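Local coordinates for protein RNA-dependent RNA Polymerase (Bombyx mori cytoplasmic polyhedrosis virus, PDB 6TZ0) that catalyses RNA-directed RNA synthesis, transcribing the double-stranded viral genome into plus strands and making the complementary minus strands during replication, at residues A[18-23]-A[894-899]; A[24-29]-A[832-837]; A[512-517]-A[651-656]; A[658-663]-A[670-675]. One frame throughout, in Å; residues are numbered along the deposited sequence.

Contact 1 (A[18-23]-A[894-899]); sequences FTRESF and DDLLHE
Arg-20 and Glu-899 pair by charge without a directed hydrogen bond. Glu-899 OE1 lies 3.4 Å from Arg-20 NE but well out of the guanidinium plane, so no N-H points at it, and the guanidinium and carboxylate planes are turned 53° apart. Arg-20 CD is also 3.2 Å from this oxygen. A bend at chi3 (-61°) turns the guanidinium aside from the line of the aliphatic part of Arg-20. Its NH1 comes to 3.4 Å from Leu-896 CD1, and these two side chains cross at about a right angle. The pair is therefore an electrostatic and van der Waals contact, with Glu-899 exposed, joining the chain's N-terminal region to helix 894-899 of the C-terminal part.

The helix start around Arg-20 is organised by Thr-19, the N-cap residue, and Ser-22. Thr-19 N donates to Ser-22 OG at 2.7 Å, and Glu-21 N gives Thr-19 OG1 a separate, weak capping bond. Phe-23 also sets its edge over one face of Phe-18: Phe-23 CD1 stands 3.5 Å above the Phe-18 ring, toward its rim. Together these features define a capping box reinforced by a hydrophobic staple at a helix N-terminus.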
loop_
_atom_site.group_PDB
_atom_site.type_symbol
_atom_site.label_atom_id
_atom_site.label_comp_id
_atom_site.label_asym_id
_atom_site.label_seq_id
_atom_site.Cartn_x
_atom_site.Cartn_y
_atom_site.Cartn_z
ATOM N N PHE A 18 -30.078 -35.634 7.193
ATOM C CA PHE A 18 -31.316 -34.892 7.381
ATOM C C PHE A 18 -32.484 -35.712 6.857
ATOM O O PHE A 18 -32.676 -35.833 5.645
ATOM C CB PHE A 18 -31.274 -33.523 6.710
ATOM C CG PHE A 18 -30.326 -32.567 7.355
ATOM C CD1 PHE A 18 -30.463 -32.245 8.693
ATOM C CD2 PHE A 18 -29.372 -31.905 6.608
ATOM C CE1 PHE A 18 -29.607 -31.347 9.291
ATOM C CE2 PHE A 18 -28.523 -30.992 7.199
ATOM C CZ PHE A 18 -28.638 -30.718 8.543
ATOM N N THR A 19 -33.264 -36.260 7.775
ATOM C CA THR A 19 -34.570 -36.814 7.480
ATOM C C THR A 19 -35.596 -35.692 7.614
ATOM O O THR A 19 -35.246 -34.511 7.676
ATOM C CB THR A 19 -34.865 -37.989 8.411
ATOM O OG1 THR A 19 -34.965 -37.516 9.758
ATOM C CG2 THR A 19 -33.740 -39.009 8.340
ATOM N N ARG A 20 -36.878 -36.042 7.647
ATOM C CA ARG A 20 -37.884 -35.020 7.906
ATOM C C ARG A 20 -38.139 -34.822 9.393
ATOM O O ARG A 20 -38.679 -33.782 9.782
ATOM C CB ARG A 20 -39.190 -35.359 7.189
ATOM C CG ARG A 20 -39.071 -35.308 5.681
ATOM C CD ARG A 20 -40.420 -35.352 5.006
ATOM N NE ARG A 20 -41.168 -36.573 5.287
ATOM C CZ ARG A 20 -41.069 -37.698 4.585
ATOM N NH1 ARG A 20 -40.238 -37.773 3.556
ATOM N NH2 ARG A 20 -41.794 -38.756 4.919
ATOM N N GLU A 21 -37.758 -35.787 10.227
ATOM C CA GLU A 21 -37.859 -35.644 11.670
ATOM C C GLU A 21 -36.607 -35.059 12.302
ATOM O O GLU A 21 -36.635 -34.715 13.487
ATOM C CB GLU A 21 -38.150 -36.999 12.329
ATOM C CG GLU A 21 -39.529 -37.568 12.041
ATOM C CD GLU A 21 -39.592 -38.373 10.756
ATOM O OE1 GLU A 21 -38.542 -38.546 10.101
ATOM O OE2 GLU A 21 -40.695 -38.838 10.404
ATOM N N SER A 22 -35.515 -34.951 11.549
ATOM C CA SER A 22 -34.259 -34.435 12.071
ATOM C C SER A 22 -33.936 -33.034 11.582
ATOM O O SER A 22 -33.262 -32.283 12.291
ATOM C CB SER A 22 -33.108 -35.376 11.699
ATOM O OG SER A 22 -32.941 -35.463 10.300
ATOM N N PHE A 23 -34.415 -32.665 10.395
ATOM C CA PHE A 23 -34.116 -31.350 9.842
ATOM C C PHE A 23 -34.926 -30.265 10.542
ATOM O O PHE A 23 -34.411 -29.173 10.818
ATOM C CB PHE A 23 -34.391 -31.366 8.338
ATOM C CG PHE A 23 -33.978 -30.117 7.619
ATOM C CD1 PHE A 23 -32.641 -29.849 7.387
ATOM C CD2 PHE A 23 -34.925 -29.234 7.140
ATOM C CE1 PHE A 23 -32.256 -28.711 6.720
ATOM C CE2 PHE A 23 -34.543 -28.094 6.472
ATOM C CZ PHE A 23 -33.208 -27.838 6.254
ATOM N N ASP A 894 -43.011 -31.301 -5.483
ATOM C CA ASP A 894 -43.090 -30.090 -4.673
ATOM C C ASP A 894 -43.561 -30.343 -3.244
ATOM O O ASP A 894 -43.350 -29.488 -2.379
ATOM C CB ASP A 894 -44.014 -29.086 -5.357
ATOM C CG ASP A 894 -43.422 -28.536 -6.634
ATOM O OD1 ASP A 894 -42.185 -28.388 -6.696
ATOM O OD2 ASP A 894 -44.186 -28.272 -7.584
ATOM N N ASP A 895 -44.182 -31.491 -2.973
ATOM C CA ASP A 895 -44.641 -31.788 -1.619
ATOM C C ASP A 895 -43.461 -32.069 -0.694
ATOM O O ASP A 895 -43.378 -31.517 0.412
ATOM C CB ASP A 895 -45.601 -32.978 -1.654
ATOM C CG ASP A 895 -46.389 -33.151 -0.365
ATOM O OD1 ASP A 895 -46.248 -32.331 0.569
ATOM O OD2 ASP A 895 -47.160 -34.129 -0.284
ATOM N N LEU A 896 -42.540 -32.928 -1.133
ATOM C CA LEU A 896 -41.351 -33.219 -0.343
ATOM C C LEU A 896 -40.431 -32.010 -0.262
ATOM O O LEU A 896 -39.775 -31.797 0.762
ATOM C CB LEU A 896 -40.622 -34.420 -0.936
ATOM C CG LEU A 896 -39.413 -34.945 -0.169
ATOM C CD1 LEU A 896 -39.858 -35.371 1.202
ATOM C CD2 LEU A 896 -38.781 -36.108 -0.901
ATOM N N LEU A 897 -40.393 -31.197 -1.317
ATOM C CA LEU A 897 -39.607 -29.970 -1.293
ATOM C C LEU A 897 -40.233 -28.931 -0.368
ATOM O O LEU A 897 -39.529 -28.062 0.154
ATOM C CB LEU A 897 -39.468 -29.415 -2.715
ATOM C CG LEU A 897 -38.346 -29.848 -3.677
ATOM C CD1 LEU A 897 -37.020 -29.339 -3.214
ATOM C CD2 LEU A 897 -38.241 -31.349 -3.861
ATOM N N HIS A 898 -41.549 -29.011 -0.156
ATOM C CA HIS A 898 -42.229 -28.139 0.795
ATOM C C HIS A 898 -42.002 -28.586 2.234
ATOM O O HIS A 898 -41.848 -27.748 3.127
ATOM C CB HIS A 898 -43.727 -28.100 0.489
ATOM C CG HIS A 898 -44.518 -27.263 1.446
ATOM N ND1 HIS A 898 -44.528 -25.886 1.399
ATOM C CD2 HIS A 898 -45.308 -27.607 2.489
ATOM C CE1 HIS A 898 -45.294 -25.419 2.366
ATOM N NE2 HIS A 898 -45.781 -26.443 3.042
ATOM N N GLU A 899 -41.984 -29.900 2.472
ATOM C CA GLU A 899 -41.837 -30.404 3.836
ATOM C C GLU A 899 -40.434 -30.174 4.388
ATOM O O GLU A 899 -40.257 -30.108 5.609
ATOM C CB GLU A 899 -42.205 -31.884 3.877
ATOM C CG GLU A 899 -43.688 -32.114 3.644
ATOM C CD GLU A 899 -44.066 -33.576 3.551
ATOM O OE1 GLU A 899 -43.162 -34.430 3.526
ATOM O OE2 GLU A 899 -45.279 -33.871 3.497
#

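Contact 2 (A[24-29]-A[832-837]); sequences KEIEHL and LPLAWL
The carboxylate of Glu-27 is the flat group that meets the other segment, its OE2 lying 3.6 Å from Pro-833 CB, while the indole of Trp-836 is flat but takes part only within 832-837. One face of that indole carries Leu-832 CD2, 4.1 Å above the plane and displaced toward the rim, which packs the residue ahead of the 3-10 segment on an indole within it. Glu-27 and Pro-833 lie side by side and point the same way. With CG anti to the backbone N (chi1 -173°) and the chain extended beyond it, the glutamate reaches alongside the proline. The same OE2 has a long, weak ion pair with Arg-790, whose NE is hydrogen-bonded to Leu-832 O; Arg-790 thus bonds one segment and only weakly engages the other.

The apolar part of the contact is made by Leu-834. Its CD1 rests on the helix backbone, 3.7 Å from Glu-27 CA, and also lies 3.8 Å from Ile-26 CG2. The Ile-26 and Leu-834 side chains cross at about a right angle. No hydrogen bond joins the segments, so they meet by packing. Behind it, Leu-834 also touches Phe-782 and Ala-786 of helix 774-786, and Ile-26 touches Phe-12.

The leucine sits about 11 Å, side chain to side chain, from Arg-791, which binds ATP in another structure of this protein. The pattern is plain helix-to-turn packing: a leucine from a 3-10 turn, backed by helix 774-786, seated on helix 20-35 near the N-terminus.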
loop_
_atom_site.group_PDB
_atom_site.type_symbol
_atom_site.label_atom_id
_atom_site.label_comp_id
_atom_site.label_asym_id
_atom_site.label_seq_id
_atom_site.Cartn_x
_atom_site.Cartn_y
_atom_site.Cartn_z
ATOM N N LYS A 24 -36.189 -30.563 10.858
ATOM C CA LYS A 24 -37.041 -29.624 11.581
ATOM C C LYS A 24 -36.553 -29.412 13.007
ATOM O O LYS A 24 -36.658 -28.305 13.542
ATOM C CB LYS A 24 -38.479 -30.141 11.575
ATOM C CG LYS A 24 -39.498 -29.228 12.228
ATOM C CD LYS A 24 -40.898 -29.787 12.075
ATOM C CE LYS A 24 -41.087 -31.021 12.941
ATOM N NZ LYS A 24 -41.062 -30.685 14.389
ATOM N N GLU A 25 -35.980 -30.450 13.615
ATOM C CA GLU A 25 -35.469 -30.351 14.978
ATOM C C GLU A 25 -34.247 -29.438 15.053
ATOM O O GLU A 25 -34.147 -28.595 15.956
ATOM C CB GLU A 25 -35.136 -31.752 15.478
ATOM C CG GLU A 25 -34.756 -31.845 16.924
ATOM C CD GLU A 25 -34.510 -33.279 17.348
ATOM O OE1 GLU A 25 -34.551 -34.172 16.477
ATOM O OE2 GLU A 25 -34.295 -33.519 18.553
ATOM N N ILE A 26 -33.314 -29.592 14.110
ATOM C CA ILE A 26 -32.151 -28.713 14.029
ATOM C C ILE A 26 -32.576 -27.295 13.689
ATOM O O ILE A 26 -32.024 -26.324 14.224
ATOM C CB ILE A 26 -31.142 -29.277 13.009
ATOM C CG1 ILE A 26 -30.610 -30.614 13.497
ATOM C CG2 ILE A 26 -29.980 -28.328 12.763
ATOM C CD1 ILE A 26 -29.872 -30.518 14.810
ATOM N N GLU A 27 -33.586 -27.158 12.825
ATOM C CA GLU A 27 -34.120 -25.846 12.475
ATOM C C GLU A 27 -34.697 -25.139 13.698
ATOM O O GLU A 27 -34.395 -23.965 13.946
ATOM C CB GLU A 27 -35.172 -26.022 11.381
ATOM C CG GLU A 27 -35.696 -24.749 10.794
ATOM C CD GLU A 27 -36.590 -24.980 9.596
ATOM O OE1 GLU A 27 -36.847 -26.154 9.261
ATOM O OE2 GLU A 27 -37.021 -23.984 8.976
ATOM N N HIS A 28 -35.440 -25.878 14.526
ATOM C CA HIS A 28 -36.015 -25.331 15.749
ATOM C C HIS A 28 -34.945 -24.945 16.767
ATOM O O HIS A 28 -35.007 -23.856 17.351
ATOM C CB HIS A 28 -36.988 -26.346 16.345
ATOM C CG HIS A 28 -37.608 -25.911 17.636
ATOM N ND1 HIS A 28 -38.550 -24.909 17.709
ATOM C CD2 HIS A 28 -37.438 -26.361 18.901
ATOM C CE1 HIS A 28 -38.922 -24.750 18.966
ATOM N NE2 HIS A 28 -38.264 -25.620 19.710
ATOM N N LEU A 29 -33.950 -25.806 16.985
ATOM C CA LEU A 29 -32.955 -25.511 18.014
ATOM C C LEU A 29 -32.001 -24.395 17.599
ATOM O O LEU A 29 -31.633 -23.549 18.426
ATOM C CB LEU A 29 -32.185 -26.773 18.379
ATOM C CG LEU A 29 -33.020 -27.736 19.209
ATOM C CD1 LEU A 29 -32.264 -29.009 19.436
ATOM C CD2 LEU A 29 -33.367 -27.089 20.530
ATOM N N LEU A 832 -34.870 -16.932 8.450
ATOM C CA LEU A 832 -34.860 -17.725 7.237
ATOM C C LEU A 832 -34.724 -19.211 7.564
ATOM O O LEU A 832 -34.145 -19.572 8.592
ATOM C CB LEU A 832 -33.735 -17.246 6.319
ATOM C CG LEU A 832 -32.315 -17.016 6.844
ATOM C CD1 LEU A 832 -31.441 -18.264 6.819
ATOM C CD2 LEU A 832 -31.674 -15.896 6.048
ATOM N N PRO A 833 -35.294 -20.088 6.739
ATOM C CA PRO A 833 -35.153 -21.525 6.991
ATOM C C PRO A 833 -33.747 -22.004 6.676
ATOM O O PRO A 833 -32.963 -21.329 6.008
ATOM C CB PRO A 833 -36.178 -22.153 6.044
ATOM C CG PRO A 833 -36.315 -21.170 4.946
ATOM C CD PRO A 833 -36.175 -19.825 5.587
ATOM N N LEU A 834 -33.432 -23.206 7.170
ATOM C CA LEU A 834 -32.107 -23.764 6.932
ATOM C C LEU A 834 -31.910 -24.222 5.496
ATOM O O LEU A 834 -30.769 -24.451 5.090
ATOM C CB LEU A 834 -31.822 -24.940 7.864
ATOM C CG LEU A 834 -31.615 -24.666 9.341
ATOM C CD1 LEU A 834 -31.299 -25.962 10.033
ATOM C CD2 LEU A 834 -30.501 -23.683 9.518
ATOM N N ALA A 835 -32.984 -24.356 4.717
ATOM C CA ALA A 835 -32.835 -24.720 3.315
ATOM C C ALA A 835 -32.252 -23.589 2.481
ATOM O O ALA A 835 -31.788 -23.841 1.369
ATOM C CB ALA A 835 -34.178 -25.152 2.734
ATOM N N TRP A 836 -32.253 -22.359 2.999
ATOM C CA TRP A 836 -31.656 -21.234 2.288
ATOM C C TRP A 836 -30.140 -21.356 2.201
ATOM O O TRP A 836 -29.524 -20.776 1.301
ATOM C CB TRP A 836 -32.038 -19.928 2.983
ATOM C CG TRP A 836 -31.548 -18.721 2.280
ATOM C CD1 TRP A 836 -32.084 -18.140 1.173
ATOM C CD2 TRP A 836 -30.352 -18.002 2.573
ATOM N NE1 TRP A 836 -31.325 -17.065 0.791
ATOM C CE2 TRP A 836 -30.249 -16.965 1.631
ATOM C CE3 TRP A 836 -29.360 -18.130 3.546
ATOM C CZ2 TRP A 836 -29.200 -16.056 1.640
ATOM C CZ3 TRP A 836 -28.327 -17.228 3.558
ATOM C CH2 TRP A 836 -28.252 -16.203 2.612
ATOM N N LEU A 837 -29.524 -22.114 3.112
ATOM C CA LEU A 837 -28.078 -22.297 3.102
ATOM C C LEU A 837 -27.578 -23.061 1.884
ATOM O O LEU A 837 -26.397 -22.963 1.552
ATOM C CB LEU A 837 -27.629 -23.037 4.362
ATOM C CG LEU A 837 -27.720 -22.303 5.693
ATOM C CD1 LEU A 837 -27.415 -23.246 6.839
ATOM C CD2 LEU A 837 -26.748 -21.155 5.696
#

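Contact 3 (A[512-517]-A[651-656]); sequences DLNDNA and LLQGLV
Helix 644-665, which supplies Gln-653, lies in the polymerase palm just ahead of the Gly-Asp-Asp hairpin, the position expected of the motif B helix in RNA-dependent RNA polymerases. Gln-653 meets Asn-516 of the loop that follows helix 501-508, and the contact rests on their two amides. As modelled, Asn-516 OD1 and Gln-653 OE1 are 2.9 Å apart. One or other amide is probably turned over in the model, so the identity of the oxygen and nitrogen ends is uncertain; with a side chain turned back, this approach may be a hydrogen bond. What does not depend on that assignment is the placement of the groups. The side chains cross at about a right angle, their amide planes are 32° apart, and Asn-516 CG lies 4.2 Å from Gln-653 CD. In Gln-653, CG sits between the backbone N and the carbonyl carbon (chi1 78°), and the extended remainder carries the amide off the helix to the loop. Both residues are buried. Asn-514 stands further off and adds little area.

The side chain of Gln-653 is about 12 Å from that of Asp-681, a magnesium-binding residue, so the contact is near the metal site but not part of it. Around it, Tyr-396 of helix 389-397 touches both loop asparagines, Lys-676 of strand 672-677 donates to Asp-515 O, and Leu-652 packs on Ile-677 of the same strand.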
loop_
_atom_site.group_PDB
_atom_site.type_symbol
_atom_site.label_atom_id
_atom_site.label_comp_id
_atom_site.label_asym_id
_atom_site.label_seq_id
_atom_site.Cartn_x
_atom_site.Cartn_y
_atom_site.Cartn_z
ATOM N N ASP A 512 10.646 -7.803 -16.084
ATOM C CA ASP A 512 10.565 -8.481 -17.365
ATOM C C ASP A 512 11.927 -8.879 -17.907
ATOM O O ASP A 512 12.009 -9.370 -19.035
ATOM C CB ASP A 512 9.857 -7.590 -18.382
ATOM C CG ASP A 512 8.413 -7.343 -18.023
ATOM O OD1 ASP A 512 7.803 -8.216 -17.371
ATOM O OD2 ASP A 512 7.887 -6.272 -18.388
ATOM N N LEU A 513 12.991 -8.679 -17.139
ATOM C CA LEU A 513 14.338 -8.933 -17.610
ATOM C C LEU A 513 15.072 -9.976 -16.786
ATOM O O LEU A 513 16.185 -10.359 -17.154
ATOM C CB LEU A 513 15.144 -7.631 -17.611
ATOM C CG LEU A 513 14.606 -6.508 -18.487
ATOM C CD1 LEU A 513 15.473 -5.298 -18.312
ATOM C CD2 LEU A 513 14.566 -6.927 -19.933
ATOM N N ASN A 514 14.484 -10.437 -15.687
ATOM C CA ASN A 514 15.088 -11.442 -14.831
ATOM C C ASN A 514 14.029 -12.461 -14.444
ATOM O O ASN A 514 12.872 -12.386 -14.863
ATOM C CB ASN A 514 15.678 -10.834 -13.557
ATOM C CG ASN A 514 16.859 -9.971 -13.817
ATOM O OD1 ASN A 514 16.853 -8.782 -13.512
ATOM N ND2 ASN A 514 17.902 -10.560 -14.384
ATOM N N ASP A 515 14.446 -13.406 -13.604
ATOM C CA ASP A 515 13.561 -14.392 -13.003
ATOM C C ASP A 515 13.701 -14.422 -11.487
ATOM O O ASP A 515 13.385 -15.437 -10.863
ATOM C CB ASP A 515 13.828 -15.779 -13.584
ATOM C CG ASP A 515 15.290 -16.189 -13.478
ATOM O OD1 ASP A 515 16.141 -15.343 -13.127
ATOM O OD2 ASP A 515 15.591 -17.372 -13.734
ATOM N N ASN A 516 14.179 -13.343 -10.879
ATOM C CA ASN A 516 14.437 -13.334 -9.447
ATOM C C ASN A 516 13.482 -12.423 -8.680
ATOM O O ASN A 516 13.880 -11.755 -7.726
ATOM C CB ASN A 516 15.902 -12.988 -9.174
ATOM C CG ASN A 516 16.343 -11.702 -9.809
ATOM O OD1 ASN A 516 15.542 -10.954 -10.347
ATOM N ND2 ASN A 516 17.647 -11.451 -9.775
ATOM N N ALA A 517 12.221 -12.395 -9.097
ATOM C CA ALA A 517 11.147 -11.766 -8.349
ATOM C C ALA A 517 9.952 -12.705 -8.364
ATOM O O ALA A 517 9.849 -13.591 -9.214
ATOM C CB ALA A 517 10.766 -10.406 -8.926
ATOM N N LEU A 651 16.550 -3.372 -4.844
ATOM C CA LEU A 651 17.726 -3.224 -3.994
ATOM C C LEU A 651 18.235 -4.568 -3.487
ATOM O O LEU A 651 19.450 -4.807 -3.471
ATOM C CB LEU A 651 17.394 -2.284 -2.832
ATOM C CG LEU A 651 18.475 -1.829 -1.852
ATOM C CD1 LEU A 651 18.191 -0.415 -1.464
ATOM C CD2 LEU A 651 18.473 -2.660 -0.597
ATOM N N LEU A 652 17.332 -5.468 -3.092
ATOM C CA LEU A 652 17.784 -6.748 -2.565
ATOM C C LEU A 652 18.325 -7.650 -3.665
ATOM O O LEU A 652 19.340 -8.337 -3.459
ATOM C CB LEU A 652 16.649 -7.426 -1.807
ATOM C CG LEU A 652 16.307 -6.773 -0.471
ATOM C CD1 LEU A 652 15.023 -7.354 0.077
ATOM C CD2 LEU A 652 17.451 -6.954 0.499
ATOM N N GLN A 653 17.692 -7.645 -4.848
ATOM C CA GLN A 653 18.228 -8.462 -5.931
ATOM C C GLN A 653 19.549 -7.901 -6.434
ATOM O O GLN A 653 20.437 -8.674 -6.812
ATOM C CB GLN A 653 17.207 -8.603 -7.063
ATOM C CG GLN A 653 17.044 -7.433 -7.998
ATOM C CD GLN A 653 15.893 -7.624 -8.941
ATOM O OE1 GLN A 653 15.123 -8.564 -8.816
ATOM N NE2 GLN A 653 15.793 -6.750 -9.925
ATOM N N GLY A 654 19.731 -6.581 -6.346
ATOM C CA GLY A 654 20.994 -5.991 -6.731
ATOM C C GLY A 654 22.112 -6.351 -5.778
ATOM O O GLY A 654 23.201 -6.714 -6.219
ATOM N N LEU A 655 21.846 -6.293 -4.466
ATOM C CA LEU A 655 22.863 -6.669 -3.485
ATOM C C LEU A 655 23.254 -8.138 -3.605
ATOM O O LEU A 655 24.445 -8.465 -3.576
ATOM C CB LEU A 655 22.390 -6.378 -2.063
ATOM C CG LEU A 655 22.232 -4.946 -1.567
ATOM C CD1 LEU A 655 21.673 -4.974 -0.163
ATOM C CD2 LEU A 655 23.540 -4.203 -1.593
ATOM N N VAL A 656 22.278 -9.031 -3.798
ATOM C CA VAL A 656 22.592 -10.458 -3.852
ATOM C C VAL A 656 23.340 -10.812 -5.136
ATOM O O VAL A 656 24.400 -11.460 -5.098
ATOM C CB VAL A 656 21.310 -11.293 -3.683
ATOM C CG1 VAL A 656 21.585 -12.755 -3.950
ATOM C CG2 VAL A 656 20.786 -11.138 -2.281
#

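Contact 4 (A[658-663]-A[670-675]); sequences GNELKR and SCLTTI
Two torsions bring Glu-660 and Ser-670 together. Glu-660 has CG anti to its own amide nitrogen (chi1 -175°) and an extended chain beyond, which carries the carboxylate straight off the helix; Ser-670 holds OG between its N and carbonyl carbon (chi1 72°), bringing the hydroxyl to meet it. The resulting bond, Ser-670 OG to Glu-660 OE2, is 3.3 Å long and weak, with the hydroxyl as donor. Carbon contacts support it: Ser-670 CB lies 3.7 Å from Glu-660 CG. The other carboxylate oxygen has the stronger partner, since OE1 forms a salt bridge with Arg-657 NH1, one turn earlier on the same helix. That bridge probably limits rotation of the carboxylate and so positions OE2 for the serine. Glu-660 OE1 passes 4.1 Å from Leu-672 CD2, with the two side chains crossing at a slant. The contact thus grades from an exposed serine to a buried leucine within three residues of the chain.

Topologically it closes the short connection between helix 644-665, the presumed motif B helix, and strand 672-677, the first strand of the Gly-Asp-Asp hairpin (motif C). Arg-663 secures that connection, its NH2 donating to Asn-669 O. Strand 672-677 is an outermost strand of its antiparallel sheet and pairs with strand 682-687, where Thr-673 bonds Ile-685. His-696 of helix 690-705 is touched by both Arg-663 and Leu-672, so helix and strand share this second helix as neighbour.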
loop_
_atom_site.group_PDB
_atom_site.type_symbol
_atom_site.label_atom_id
_atom_site.label_comp_id
_atom_site.label_asym_id
_atom_site.label_seq_id
_atom_site.Cartn_x
_atom_site.Cartn_y
_atom_site.Cartn_z
ATOM N N GLY A 658 24.924 -8.807 -7.209
ATOM C CA GLY A 658 26.206 -8.144 -7.236
ATOM C C GLY A 658 27.208 -8.757 -6.290
ATOM O O GLY A 658 28.410 -8.687 -6.539
ATOM N N ASN A 659 26.743 -9.362 -5.194
ATOM C CA ASN A 659 27.669 -10.110 -4.357
ATOM C C ASN A 659 28.154 -11.361 -5.069
ATOM O O ASN A 659 29.301 -11.773 -4.877
ATOM C CB ASN A 659 27.015 -10.496 -3.037
ATOM C CG ASN A 659 28.021 -10.910 -1.996
ATOM O OD1 ASN A 659 29.222 -10.742 -2.176
ATOM N ND2 ASN A 659 27.541 -11.503 -0.920
ATOM N N GLU A 660 27.293 -11.969 -5.885
ATOM C CA GLU A 660 27.718 -13.093 -6.720
ATOM C C GLU A 660 28.816 -12.673 -7.699
ATOM O O GLU A 660 29.849 -13.347 -7.821
ATOM C CB GLU A 660 26.504 -13.665 -7.455
ATOM C CG GLU A 660 26.758 -14.908 -8.265
ATOM C CD GLU A 660 25.486 -15.493 -8.842
ATOM O OE1 GLU A 660 24.416 -14.889 -8.646
ATOM O OE2 GLU A 660 25.549 -16.565 -9.478
ATOM N N LEU A 661 28.627 -11.525 -8.363
ATOM C CA LEU A 661 29.653 -11.000 -9.270
ATOM C C LEU A 661 30.932 -10.606 -8.532
ATOM O O LEU A 661 32.039 -10.787 -9.053
ATOM C CB LEU A 661 29.119 -9.793 -10.031
ATOM C CG LEU A 661 27.960 -9.990 -10.991
ATOM C CD1 LEU A 661 27.552 -8.659 -11.579
ATOM C CD2 LEU A 661 28.344 -10.971 -12.071
ATOM N N LYS A 662 30.799 -10.059 -7.323
ATOM C CA LYS A 662 31.954 -9.639 -6.538
ATOM C C LYS A 662 32.772 -10.827 -6.059
ATOM O O LYS A 662 34.009 -10.774 -6.067
ATOM C CB LYS A 662 31.474 -8.806 -5.351
ATOM C CG LYS A 662 32.549 -8.258 -4.447
ATOM C CD LYS A 662 33.360 -7.199 -5.151
ATOM C CE LYS A 662 34.236 -6.443 -4.172
ATOM N NZ LYS A 662 35.274 -7.291 -3.539
ATOM N N ARG A 663 32.102 -11.904 -5.654
ATOM C CA ARG A 663 32.799 -13.137 -5.320
ATOM C C ARG A 663 33.470 -13.745 -6.539
ATOM O O ARG A 663 34.542 -14.343 -6.419
ATOM C CB ARG A 663 31.835 -14.140 -4.702
ATOM C CG ARG A 663 31.441 -13.834 -3.293
ATOM C CD ARG A 663 30.383 -14.807 -2.853
ATOM N NE ARG A 663 30.814 -16.193 -2.979
ATOM C CZ ARG A 663 31.469 -16.864 -2.042
ATOM N NH1 ARG A 663 31.785 -16.276 -0.899
ATOM N NH2 ARG A 663 31.810 -18.124 -2.255
ATOM N N SER A 670 30.369 -19.371 -7.180
ATOM C CA SER A 670 29.013 -19.170 -6.714
ATOM C C SER A 670 28.311 -20.514 -6.712
ATOM O O SER A 670 28.451 -21.301 -7.650
ATOM C CB SER A 670 28.244 -18.193 -7.591
ATOM O OG SER A 670 27.931 -18.761 -8.843
ATOM N N CYS A 671 27.575 -20.783 -5.644
ATOM C CA CYS A 671 26.742 -21.969 -5.563
ATOM C C CYS A 671 25.264 -21.615 -5.594
ATOM O O CYS A 671 24.418 -22.494 -5.409
ATOM C CB CYS A 671 27.091 -22.755 -4.302
ATOM S SG CYS A 671 26.837 -21.801 -2.831
ATOM N N LEU A 672 24.942 -20.356 -5.864
ATOM C CA LEU A 672 23.577 -19.854 -5.802
ATOM C C LEU A 672 22.812 -20.301 -7.038
ATOM O O LEU A 672 23.238 -20.040 -8.167
ATOM C CB LEU A 672 23.599 -18.331 -5.694
ATOM C CG LEU A 672 22.357 -17.509 -5.355
ATOM C CD1 LEU A 672 22.795 -16.301 -4.580
ATOM C CD2 LEU A 672 21.631 -17.049 -6.590
ATOM N N THR A 673 21.674 -20.953 -6.825
ATOM C CA THR A 673 20.860 -21.430 -7.935
ATOM C C THR A 673 19.768 -20.434 -8.316
ATOM O O THR A 673 19.751 -19.927 -9.440
ATOM C CB THR A 673 20.242 -22.775 -7.574
ATOM O OG1 THR A 673 19.393 -22.596 -6.444
ATOM C CG2 THR A 673 21.318 -23.757 -7.215
ATOM N N THR A 674 18.847 -20.154 -7.395
ATOM C CA THR A 674 17.789 -19.177 -7.620
ATOM C C THR A 674 17.613 -18.327 -6.372
ATOM O O THR A 674 17.943 -18.742 -5.260
ATOM C CB THR A 674 16.426 -19.820 -7.966
ATOM O OG1 THR A 674 16.027 -20.716 -6.926
ATOM C CG2 THR A 674 16.446 -20.557 -9.303
ATOM N N ILE A 675 17.097 -17.118 -6.575
ATOM C CA ILE A 675 16.567 -16.294 -5.499
ATOM C C ILE A 675 15.192 -15.802 -5.922
ATOM O O ILE A 675 14.923 -15.612 -7.111
ATOM C CB ILE A 675 17.480 -15.100 -5.114
ATOM C CG1 ILE A 675 17.734 -14.182 -6.297
ATOM C CG2 ILE A 675 18.791 -15.571 -4.535
ATOM C CD1 ILE A 675 18.337 -12.862 -5.915
#

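The four contacts form two pairs on opposite sides of the chain's centre. Contacts 1 and 2, with centres 11 Å apart, share helix 20-35 and touch where Phe-23 CZ lies 3.6 Å from Leu-834 CB; contact 2 is nested inside the loop of contact 1. Contacts 3 and 4, also 11 Å apart, share helix 644-665 within the catalytic polymerase domain and meet through Val-656 CG1, 3.8 Å from Leu-672 CD1. They follow one another in sequence inside both loops. Centres of contacts 1 and 4 are 68 Å apart. One pair joins the chain's N-terminal region to residues more than 800 positions on; the other packs a palm helix on its loop and strand.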